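Local coordinates for Ycf48-like protein (Thermosynechococcus elongatus, PDB 5OJ5) that assists early assembly of photosystem II and the replacement of photodamaged D1, binding the C-terminal extension of precursor D1 on a seven-bladed beta-propeller, at residues Y44-A49 / Q303-V308; K310-F315 / G330-L335; P280-L285 / L292-D297; D274-T279 / Y316-F321. One frame throughout, in Å; residues are numbered along the deposited sequence. Where two conformers were deposited one is given.

Contact 1 (Y44-A49 / Q303-V308)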
# COMPACT_ATOMS: atom_id res chain seq x y z
N TYR A 44 13.52 -17.11 12.27
CA TYR A 44 12.57 -17.84 11.44
C TYR A 44 12.16 -16.93 10.29
O TYR A 44 11.91 -15.75 10.50
CB TYR A 44 11.30 -18.23 12.22
CG TYR A 44 10.15 -18.79 11.33
CD1 TYR A 44 10.24 -20.03 10.68
CD2 TYR A 44 8.99 -18.06 11.12
CE1 TYR A 44 9.20 -20.52 9.89
CE2 TYR A 44 7.94 -18.54 10.32
CZ TYR A 44 8.07 -19.75 9.70
OH TYR A 44 7.05 -20.24 8.90
N ASN A 45 12.13 -17.48 9.08
CA ASN A 45 11.67 -16.74 7.93
C ASN A 45 10.24 -17.18 7.61
O ASN A 45 10.06 -18.30 7.10
CB ASN A 45 12.55 -17.02 6.73
CG ASN A 45 11.89 -16.48 5.46
OD1 ASN A 45 11.25 -15.41 5.49
ND2 ASN A 45 11.95 -17.24 4.38
N PRO A 46 9.23 -16.34 7.83
CA PRO A 46 7.85 -16.73 7.55
C PRO A 46 7.44 -16.48 6.11
O PRO A 46 6.32 -16.79 5.72
CB PRO A 46 7.05 -15.80 8.49
CG PRO A 46 7.88 -14.55 8.56
CD PRO A 46 9.31 -15.02 8.50
N TRP A 47 8.31 -15.94 5.28
CA TRP A 47 7.90 -15.49 3.96
C TRP A 47 8.27 -16.50 2.90
O TRP A 47 9.44 -16.84 2.73
CB TRP A 47 8.54 -14.14 3.66
CG TRP A 47 8.06 -13.05 4.57
CD1 TRP A 47 8.73 -12.51 5.64
CD2 TRP A 47 6.80 -12.38 4.53
NE1 TRP A 47 7.98 -11.55 6.25
CE2 TRP A 47 6.79 -11.44 5.59
CE3 TRP A 47 5.69 -12.46 3.68
CZ2 TRP A 47 5.70 -10.58 5.82
CZ3 TRP A 47 4.62 -11.60 3.89
CH2 TRP A 47 4.64 -10.67 4.96
N GLU A 48 7.28 -16.97 2.17
CA GLU A 48 7.52 -17.87 1.05
C GLU A 48 7.40 -17.10 -0.26
O GLU A 48 6.43 -16.39 -0.49
CB GLU A 48 6.55 -19.02 1.11
CG GLU A 48 5.10 -18.81 0.82
CD GLU A 48 4.40 -20.12 0.47
OE1 GLU A 48 3.33 -20.05 -0.19
OE2 GLU A 48 4.91 -21.22 0.84
N ALA A 49 8.37 -17.25 -1.14
CA ALA A 49 8.36 -16.57 -2.42
C ALA A 49 7.48 -17.32 -3.41
O ALA A 49 7.56 -18.54 -3.52
CB ALA A 49 9.76 -16.43 -3.00
N GLN A 303 16.02 -6.90 13.21
CA GLN A 303 16.77 -8.04 12.77
C GLN A 303 16.44 -8.25 11.30
O GLN A 303 15.37 -7.87 10.81
CB GLN A 303 16.43 -9.27 13.59
CG GLN A 303 16.87 -9.11 15.05
CD GLN A 303 16.65 -10.33 15.93
OE1 GLN A 303 15.94 -11.26 15.55
NE2 GLN A 303 17.31 -10.35 17.11
N GLN A 304 17.37 -8.85 10.58
CA GLN A 304 17.21 -9.00 9.15
C GLN A 304 16.71 -10.41 8.80
O GLN A 304 17.19 -11.39 9.36
CB GLN A 304 18.51 -8.74 8.39
CG GLN A 304 18.36 -8.87 6.90
CD GLN A 304 19.46 -8.22 6.13
OE1 GLN A 304 20.54 -7.96 6.67
NE2 GLN A 304 19.21 -7.96 4.86
N ASP A 305 15.76 -10.50 7.86
CA ASP A 305 15.37 -11.78 7.29
C ASP A 305 16.35 -12.10 6.17
O ASP A 305 16.20 -11.62 5.04
CB ASP A 305 13.94 -11.71 6.79
CG ASP A 305 13.42 -13.04 6.33
OD1 ASP A 305 14.19 -13.91 5.91
OD2 ASP A 305 12.17 -13.19 6.35
N VAL A 306 17.36 -12.89 6.50
CA VAL A 306 18.45 -13.07 5.55
C VAL A 306 18.05 -13.98 4.40
O VAL A 306 18.66 -13.92 3.33
CB VAL A 306 19.76 -13.55 6.22
CG1 VAL A 306 20.24 -12.45 7.21
CG2 VAL A 306 19.59 -14.91 6.90
N ASP A 307 17.05 -14.86 4.60
CA ASP A 307 16.71 -15.80 3.54
C ASP A 307 16.22 -15.09 2.32
O ASP A 307 16.48 -15.54 1.20
CB ASP A 307 15.65 -16.78 3.98
CG ASP A 307 16.12 -17.63 5.11
OD1 ASP A 307 16.63 -18.74 4.91
OD2 ASP A 307 16.09 -17.09 6.22
N VAL A 308 15.53 -13.97 2.50
CA VAL A 308 14.94 -13.35 1.33
C VAL A 308 15.93 -12.45 0.61
O VAL A 308 15.58 -11.91 -0.46
CB VAL A 308 13.62 -12.60 1.63
CG1 VAL A 308 12.60 -13.52 2.24
CG2 VAL A 308 13.88 -11.42 2.50

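Contact 2 (K310-F315 / G330-L335)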
# COMPACT_ATOMS: atom_id res chain seq x y z
N LYS A 310 18.17 -13.46 -1.05
CA LYS A 310 18.41 -14.17 -2.29
C LYS A 310 17.36 -13.86 -3.36
O LYS A 310 17.57 -14.26 -4.51
CB LYS A 310 18.45 -15.66 -1.99
CG LYS A 310 19.62 -16.08 -1.08
CD LYS A 310 19.40 -17.47 -0.48
CE LYS A 310 19.19 -18.49 -1.61
NZ LYS A 310 17.73 -18.64 -1.82
N VAL A 311 16.27 -13.17 -3.04
CA VAL A 311 15.19 -12.93 -3.99
C VAL A 311 15.54 -11.70 -4.82
O VAL A 311 15.69 -10.61 -4.25
CB VAL A 311 13.83 -12.75 -3.29
CG1 VAL A 311 12.67 -12.47 -4.30
CG2 VAL A 311 13.48 -13.96 -2.42
N PRO A 312 15.63 -11.80 -6.17
CA PRO A 312 16.08 -10.63 -6.98
C PRO A 312 14.97 -9.61 -7.19
O PRO A 312 14.41 -9.47 -8.29
CB PRO A 312 16.50 -11.30 -8.29
CG PRO A 312 15.59 -12.46 -8.43
CD PRO A 312 15.41 -13.00 -7.01
N SER A 313 14.65 -8.86 -6.13
CA SER A 313 13.54 -7.93 -6.21
C SER A 313 13.67 -6.88 -5.12
O SER A 313 14.12 -7.17 -3.99
CB SER A 313 12.23 -8.70 -6.02
OG SER A 313 11.09 -7.88 -6.23
N ASN A 314 13.22 -5.66 -5.45
CA ASN A 314 12.83 -4.71 -4.43
C ASN A 314 11.51 -5.17 -3.83
O ASN A 314 10.66 -5.79 -4.50
CB ASN A 314 12.63 -3.32 -5.05
CG ASN A 314 13.87 -2.80 -5.74
OD1 ASN A 314 14.99 -3.08 -5.32
ND2 ASN A 314 13.66 -1.99 -6.76
N PHE A 315 11.29 -4.85 -2.57
CA PHE A 315 10.06 -5.21 -1.88
C PHE A 315 9.33 -3.90 -1.57
O PHE A 315 9.74 -3.13 -0.69
CB PHE A 315 10.36 -6.02 -0.63
CG PHE A 315 10.95 -7.33 -0.92
CD1 PHE A 315 10.41 -8.18 -1.88
CD2 PHE A 315 12.06 -7.74 -0.17
CE1 PHE A 315 11.00 -9.44 -2.12
CE2 PHE A 315 12.63 -8.95 -0.37
CZ PHE A 315 12.11 -9.80 -1.35
N GLY A 330 6.73 -7.68 -4.72
CA GLY A 330 8.00 -7.50 -5.37
C GLY A 330 7.84 -7.00 -6.79
O GLY A 330 6.77 -6.55 -7.19
N GLN A 331 8.88 -7.18 -7.58
CA GLN A 331 8.88 -6.78 -8.99
C GLN A 331 8.59 -7.99 -9.84
O GLN A 331 8.79 -9.12 -9.42
CB GLN A 331 10.25 -6.23 -9.39
CG GLN A 331 10.70 -5.06 -8.60
CD GLN A 331 12.13 -4.73 -8.85
OE1 GLN A 331 13.00 -5.14 -8.12
NE2 GLN A 331 12.39 -3.98 -9.92
N LYS A 332 8.11 -7.74 -11.06
CA LYS A 332 8.09 -8.78 -12.07
C LYS A 332 7.29 -10.00 -11.64
O LYS A 332 7.67 -11.15 -11.90
CB LYS A 332 9.50 -9.17 -12.52
CG LYS A 332 10.31 -10.23 -11.73
CD LYS A 332 11.78 -10.38 -12.13
CE LYS A 332 12.40 -11.24 -11.10
NZ LYS A 332 12.86 -12.35 -11.90
N GLY A 333 6.17 -9.78 -10.97
CA GLY A 333 5.31 -10.87 -10.57
C GLY A 333 5.71 -11.62 -9.32
O GLY A 333 5.08 -12.63 -8.99
N ILE A 334 6.73 -11.17 -8.63
CA ILE A 334 7.15 -11.81 -7.40
C ILE A 334 6.27 -11.34 -6.25
O ILE A 334 6.00 -10.13 -6.09
CB ILE A 334 8.62 -11.48 -7.11
CG1 ILE A 334 9.51 -12.15 -8.20
CG2 ILE A 334 9.01 -11.91 -5.67
CD1 ILE A 334 10.93 -11.72 -8.17
N LEU A 335 5.81 -12.30 -5.46
CA LEU A 335 5.06 -12.11 -4.24
C LEU A 335 5.79 -12.83 -3.11
O LEU A 335 6.29 -13.91 -3.33
CB LEU A 335 3.72 -12.78 -4.59
CG LEU A 335 2.58 -12.54 -3.63
CD1 LEU A 335 2.30 -11.05 -3.48
CD2 LEU A 335 1.34 -13.26 -4.17

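Contact 3 (P280-L285 / L292-D297)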
# COMPACT_ATOMS: atom_id res chain seq x y z
N PRO A 280 0.62 -5.35 17.18
CA PRO A 280 1.06 -4.06 17.73
C PRO A 280 2.56 -3.98 17.97
O PRO A 280 3.11 -2.88 17.90
CB PRO A 280 0.26 -3.94 19.03
CG PRO A 280 -1.00 -4.68 18.77
CD PRO A 280 -0.60 -5.83 17.86
N ASN A 281 3.25 -5.10 18.26
CA ASN A 281 4.69 -5.03 18.54
C ASN A 281 5.57 -5.54 17.40
O ASN A 281 6.78 -5.28 17.42
CB ASN A 281 4.99 -5.87 19.79
CG ASN A 281 4.35 -5.31 21.02
OD1 ASN A 281 4.22 -4.09 21.17
ND2 ASN A 281 3.95 -6.18 21.92
N GLU A 282 5.03 -6.27 16.43
CA GLU A 282 5.84 -6.86 15.38
C GLU A 282 5.68 -6.06 14.10
O GLU A 282 4.59 -6.00 13.51
CB GLU A 282 5.52 -8.34 15.17
CG GLU A 282 6.46 -8.94 14.19
CD GLU A 282 6.16 -10.39 13.91
OE1 GLU A 282 6.09 -11.18 14.88
OE2 GLU A 282 5.98 -10.77 12.73
N VAL A 283 6.78 -5.47 13.67
CA VAL A 283 6.81 -4.55 12.54
C VAL A 283 7.74 -5.11 11.49
O VAL A 283 8.80 -5.64 11.81
CB VAL A 283 7.36 -3.17 12.97
CG1 VAL A 283 6.94 -2.13 11.92
CG2 VAL A 283 6.89 -2.78 14.38
N TRP A 284 7.34 -4.99 10.22
CA TRP A 284 8.15 -5.39 9.08
C TRP A 284 8.50 -4.16 8.26
O TRP A 284 7.69 -3.23 8.10
CB TRP A 284 7.41 -6.44 8.26
CG TRP A 284 7.35 -7.76 8.96
CD1 TRP A 284 6.43 -8.14 9.90
CD2 TRP A 284 8.31 -8.82 8.85
NE1 TRP A 284 6.76 -9.41 10.35
CE2 TRP A 284 7.90 -9.84 9.72
CE3 TRP A 284 9.47 -8.99 8.08
CZ2 TRP A 284 8.60 -11.05 9.85
CZ3 TRP A 284 10.19 -10.18 8.23
CH2 TRP A 284 9.73 -11.20 9.09
N LEU A 285 9.70 -4.17 7.69
CA LEU A 285 10.26 -3.06 6.95
C LEU A 285 10.89 -3.63 5.70
O LEU A 285 11.80 -4.45 5.78
CB LEU A 285 11.28 -2.33 7.84
CG LEU A 285 11.98 -1.13 7.26
CD1 LEU A 285 11.02 0.01 6.97
CD2 LEU A 285 13.03 -0.66 8.25
N LEU A 292 14.64 -6.98 3.91
CA LEU A 292 13.43 -7.19 4.67
C LEU A 292 13.83 -7.39 6.12
O LEU A 292 14.58 -8.33 6.42
CB LEU A 292 12.64 -8.39 4.15
CG LEU A 292 11.28 -8.63 4.83
CD1 LEU A 292 10.33 -7.45 4.63
CD2 LEU A 292 10.63 -9.90 4.31
N LEU A 293 13.32 -6.54 7.01
CA LEU A 293 13.67 -6.54 8.41
C LEU A 293 12.41 -6.67 9.25
O LEU A 293 11.31 -6.27 8.84
CB LEU A 293 14.38 -5.25 8.80
CG LEU A 293 15.56 -4.78 7.92
CD1 LEU A 293 16.21 -3.54 8.59
CD2 LEU A 293 16.54 -5.80 7.52
N CYS A 294 12.60 -7.19 10.47
CA CYS A 294 11.54 -7.33 11.44
C CYS A 294 11.99 -6.78 12.78
O CYS A 294 13.10 -7.07 13.24
CB CYS A 294 11.12 -8.78 11.58
SG CYS A 294 9.88 -9.13 12.80
N SER A 295 11.11 -6.03 13.41
CA SER A 295 11.28 -5.62 14.80
C SER A 295 10.19 -6.28 15.63
O SER A 295 9.01 -6.28 15.25
CB SER A 295 11.15 -4.09 14.88
OG SER A 295 11.13 -3.71 16.26
N GLN A 296 10.57 -6.81 16.78
CA GLN A 296 9.63 -7.43 17.70
C GLN A 296 9.38 -6.56 18.91
O GLN A 296 8.66 -6.96 19.83
CB GLN A 296 10.13 -8.85 18.08
CG GLN A 296 10.09 -9.77 16.85
CD GLN A 296 10.70 -11.12 17.06
OE1 GLN A 296 10.04 -12.04 17.54
NE2 GLN A 296 11.95 -11.28 16.65
N ASP A 297 9.90 -5.35 18.91
CA ASP A 297 9.75 -4.41 20.01
C ASP A 297 9.19 -3.09 19.52
O ASP A 297 9.56 -2.02 20.00
CB ASP A 297 11.05 -4.23 20.82
CG ASP A 297 12.24 -3.79 19.97
OD1 ASP A 297 12.06 -3.31 18.83
OD2 ASP A 297 13.41 -3.93 20.45
O HOH W 1 6.70 -11.10 17.40

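Contact 4 (D274-T279 / Y316-F321)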
# COMPACT_ATOMS: atom_id res chain seq x y z
N ASP A 274 8.53 0.38 2.41
CA ASP A 274 7.27 0.28 3.13
C ASP A 274 7.52 -0.30 4.51
O ASP A 274 8.53 -0.98 4.76
CB ASP A 274 6.26 -0.60 2.37
CG ASP A 274 4.83 -0.34 2.79
OD1 ASP A 274 4.56 0.74 3.38
OD2 ASP A 274 3.96 -1.15 2.44
N LEU A 275 6.57 -0.01 5.40
CA LEU A 275 6.63 -0.44 6.80
C LEU A 275 5.21 -0.86 7.16
O LEU A 275 4.25 -0.13 6.85
CB LEU A 275 7.08 0.76 7.66
CG LEU A 275 7.27 0.50 9.15
CD1 LEU A 275 8.23 1.53 9.72
CD2 LEU A 275 5.98 0.58 9.91
N ALA A 276 5.04 -2.02 7.77
CA ALA A 276 3.71 -2.44 8.18
C ALA A 276 3.78 -3.31 9.42
O ALA A 276 4.73 -4.07 9.61
CB ALA A 276 2.99 -3.21 7.07
N TYR A 277 2.74 -3.22 10.23
CA TYR A 277 2.63 -3.98 11.47
C TYR A 277 1.83 -5.26 11.25
O TYR A 277 0.72 -5.22 10.73
CB TYR A 277 1.94 -3.15 12.55
CG TYR A 277 2.74 -1.99 13.08
CD1 TYR A 277 3.25 -2.03 14.37
CD2 TYR A 277 2.99 -0.85 12.30
CE1 TYR A 277 3.98 -0.96 14.87
CE2 TYR A 277 3.75 0.21 12.81
CZ TYR A 277 4.23 0.15 14.09
OH TYR A 277 4.95 1.23 14.56
N ARG A 278 2.38 -6.38 11.68
CA ARG A 278 1.58 -7.61 11.74
C ARG A 278 0.75 -7.65 13.01
O ARG A 278 -0.37 -8.17 13.01
CB ARG A 278 2.51 -8.84 11.66
CG ARG A 278 1.71 -10.12 11.55
CD ARG A 278 2.60 -11.35 11.43
NE ARG A 278 3.34 -11.65 12.65
CZ ARG A 278 2.85 -12.32 13.68
NH1 ARG A 278 1.61 -12.80 13.62
NH2 ARG A 278 3.62 -12.53 14.73
N THR A 279 1.32 -7.14 14.12
CA THR A 279 0.69 -7.07 15.42
C THR A 279 1.12 -5.74 16.01
O THR A 279 1.97 -5.06 15.43
CB THR A 279 1.19 -8.19 16.35
OG1 THR A 279 2.56 -7.94 16.65
CG2 THR A 279 0.99 -9.57 15.72
N TYR A 316 8.28 -3.61 -2.34
CA TYR A 316 7.64 -2.28 -2.45
C TYR A 316 6.54 -2.04 -1.46
O TYR A 316 6.28 -0.89 -1.13
CB TYR A 316 6.94 -2.07 -3.82
CG TYR A 316 7.93 -1.98 -4.93
CD1 TYR A 316 8.66 -0.81 -5.15
CD2 TYR A 316 8.23 -3.10 -5.69
CE1 TYR A 316 9.61 -0.74 -6.18
CE2 TYR A 316 9.16 -3.05 -6.67
CZ TYR A 316 9.86 -1.87 -6.92
OH TYR A 316 10.81 -1.85 -7.92
N LYS A 317 5.81 -3.10 -1.09
CA LYS A 317 4.54 -2.93 -0.37
C LYS A 317 4.36 -4.14 0.52
O LYS A 317 4.53 -5.25 0.04
CB LYS A 317 3.37 -2.84 -1.38
CG LYS A 317 2.08 -2.24 -0.81
CD LYS A 317 1.22 -1.63 -1.95
CE LYS A 317 -0.16 -1.24 -1.50
NZ LYS A 317 -0.17 -0.30 -0.34
N ILE A 318 3.98 -3.91 1.76
CA ILE A 318 3.64 -4.98 2.70
C ILE A 318 2.16 -4.85 3.03
O ILE A 318 1.73 -3.79 3.48
CB ILE A 318 4.45 -4.86 4.01
CG1 ILE A 318 5.97 -4.78 3.77
CG2 ILE A 318 4.05 -6.02 4.97
CD1 ILE A 318 6.68 -4.20 5.01
N LEU A 319 1.40 -5.92 2.86
CA LEU A 319 -0.04 -5.91 3.13
C LEU A 319 -0.35 -7.04 4.11
O LEU A 319 -0.27 -8.20 3.73
CB LEU A 319 -0.82 -6.11 1.83
CG LEU A 319 -0.70 -4.97 0.83
CD1 LEU A 319 -1.43 -5.28 -0.45
CD2 LEU A 319 -1.31 -3.64 1.39
N PHE A 320 -0.74 -6.71 5.32
CA PHE A 320 -1.23 -7.70 6.27
C PHE A 320 -2.74 -7.62 6.29
O PHE A 320 -3.31 -6.54 6.47
CB PHE A 320 -0.69 -7.48 7.68
CG PHE A 320 0.74 -7.96 7.82
CD1 PHE A 320 1.01 -9.30 7.81
CD2 PHE A 320 1.79 -7.04 7.98
CE1 PHE A 320 2.34 -9.74 7.94
CE2 PHE A 320 3.08 -7.48 8.10
CZ PHE A 320 3.35 -8.82 8.08
N PHE A 321 -3.38 -8.74 6.11
CA PHE A 321 -4.83 -8.85 6.22
C PHE A 321 -5.29 -9.33 7.59
O PHE A 321 -6.41 -9.00 8.01
CB PHE A 321 -5.36 -9.76 5.09
CG PHE A 321 -5.11 -9.15 3.76
CD1 PHE A 321 -5.97 -8.16 3.29
CD2 PHE A 321 -4.00 -9.47 3.01
CE1 PHE A 321 -5.72 -7.50 2.11
CE2 PHE A 321 -3.73 -8.79 1.79
CZ PHE A 321 -4.61 -7.82 1.36
O HOH W 2 1.28 -0.79 2.27

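Contact 1 (Y44-A49 / Q303-V308)
An Asx turn at N45, leading into strand 47-51, meets D305 just beyond strand 303-304. The first of these strands, from the N-terminal end of the chain, is an outermost strand, paired with 334-338, the closure usual in beta-propellers; the second edges the neighbouring blade. The N45 side chain extends toward D305, its CG anti to the backbone N (chi1 168°), and crosses the aspartate at about a right angle. N45 OD1 lies 2.6 Å from D305 OD2. The amide is also tied to W47: OD1 accepts from W47 N at 3.0 Å, with the donor well above the carbonyl plane, while ND2 donates to W47 O at 3.0 Å. D307 crosses N45 at a slant, its carboxylate plane turned only 10° from the N45 amide and D307 OD2 3.6 Å from N45 CB. D305 OD2 also sits at the edge of the W47 indole, in its plane, 3.6 Å from CD1. Next to the polar group V308 CG1 packs against W47 CB at 4.3 Å and approaches N45 OD1. E48, next in the strand, forms a salt bridge with R337. Two bonds to W47 thus fix the rotation of the N45 amide and point its oxygen at a buried aspartate, a neighbour that would be expected to raise the proton affinity of D305.

Contact 2 (K310-F315 / G330-L335)
S313 and Q331 join the loop 310-315 to the beta hairpin of strands 325-329 and 334-338, whose type I' turn runs from Q331 to I334. S313 OG, anti to its backbone N (chi1 -174°), reaches across and is gripped twice: it accepts from Q331 N at 2.7 Å and donates to N314 O at 2.7 Å. G330, with no side chain, lets this hydroxyl come within 3.2 Å of its CA. Q331 answers in the reverse direction. Its CG stands anti to the carbonyl carbon (chi1 -59°), CD continues extended, and the turn at chi3 sets Q331 OE1 2.7 Å from N314 N in a nearly straight bond (174°). The amides of N314 and Q331 lie almost parallel, but N314 OD1 is held by A289 N. G330 CA also meets the edge of the F315 ring. Beside the polar pair, I334 supplies the apolar side: CD1 rests on S313 CB at 3.9 Å. K332 CE approaches O and CG of P312, the centre of an inverse gamma turn. Finally, the I334 and V311 side chains slide past each other in opposite directions, with I334 CG2 3.9 Å from V311 CG1.

Contact 3 (P280-L285 / L292-D297)
W284 lies over C294, its non-hydrogen-bonded partner in the hairpin of strands 283-287 and 292-295; V283 with S295 and L285 with L293 form the flanking hydrogen-bonded pairs. From W284 CB, which passes L293 O at 3.9 Å, CG departs anti to the carbonyl carbon (chi1 -71°). W284 CE3 comes within 3.4 Å of L293 O. Near the ring plane W284 CE3 meets L292 CG at 3.7 Å. CZ3 and CH2 lie over C294 CB, a CH-pi contact 3.6 Å from the six-membered ring centroid and almost on its normal. CE2 and CZ2 face C294 SG, each at 3.7 Å, a sulfur-aromatic contact over the same face. At the polar corner W284 NE1 donates at 2.8 Å to the anti lone pair of E282 OE2. The extended E282 chain is packed, its CG 3.7 Å from C294 SG, and OE2 has a second partner in R278 NE. The opposite face of the indole receives the W47 ring edge-to-face. The hairpin forms the middle of its four-stranded sheet, with the backbone of W284 hydrogen-bonded to that of A276 in strand 272-277 and, on the other side, C294 to Q303 of strand 303-304.

Contact 4 (D274-T279 / Y316-F321)
D274 and I318 make the polar link between strands 274-277 and 317-320, which run nearly parallel (14°) with axes 6.1 Å apart. I318 N donates to D274 OD2 at 2.8 Å in an almost straight bond that uses the anti lone pair. Next to it, A276 CB presses on I318 CG2 at 3.7 Å, and I318 CD1 reaches D274 O at the same distance. F320 completes the first shell. R278 CB sits over one face of its ring, 3.8 Å from the centroid, in a CH-pi contact, and R278 CG continues across that face to CE1 at 3.7 Å; Y277 O approaches CD2.

What positions these groups lies a step further out. D274 CG is anti to its backbone N (chi1 -159°), which carries the carboxylate across to the other strand, and a water lies 2.7 Å from OD2; that this water also bridges to K317 NZ is doubtful, since the lysine has two conformers. The R278 chain bends at chi3, and its guanidinium, steeply inclined to the F320 ring, donates through NH1 to P323 O. W284, A286 and I328 pack round I318. Each strand is an outermost strand of its own four-stranded sheet: 272-277 pairs with 283-287, and 317-320 with 325-329, so the contact joins the inner strands of two successive propeller blades near the centre of the chain.

In the fold
Contacts 1 and 4 both bridge the same two blades: contact 1 lies far from the centre of the chain yet is buried, contact 4 is central but only partly buried. Contact 3 lies within one blade, and contact 2 ties the loop that links the two blades to the hairpin 325-338 of the blade closed by strand 47-51. Contact 3 is regular backbone pairing, buried except at its open end, round N281, Q296 and D297. The inter-blade contacts rely instead on side chains: an aspartate beside an amide in contact 1, an aspartate gripping a backbone N-H beside apolar packing in contact 4. In partly buried contact 2, two polar bonds each pair a backbone N-H with a side-chain oxygen. W47 joins contacts 1, 3 and 4.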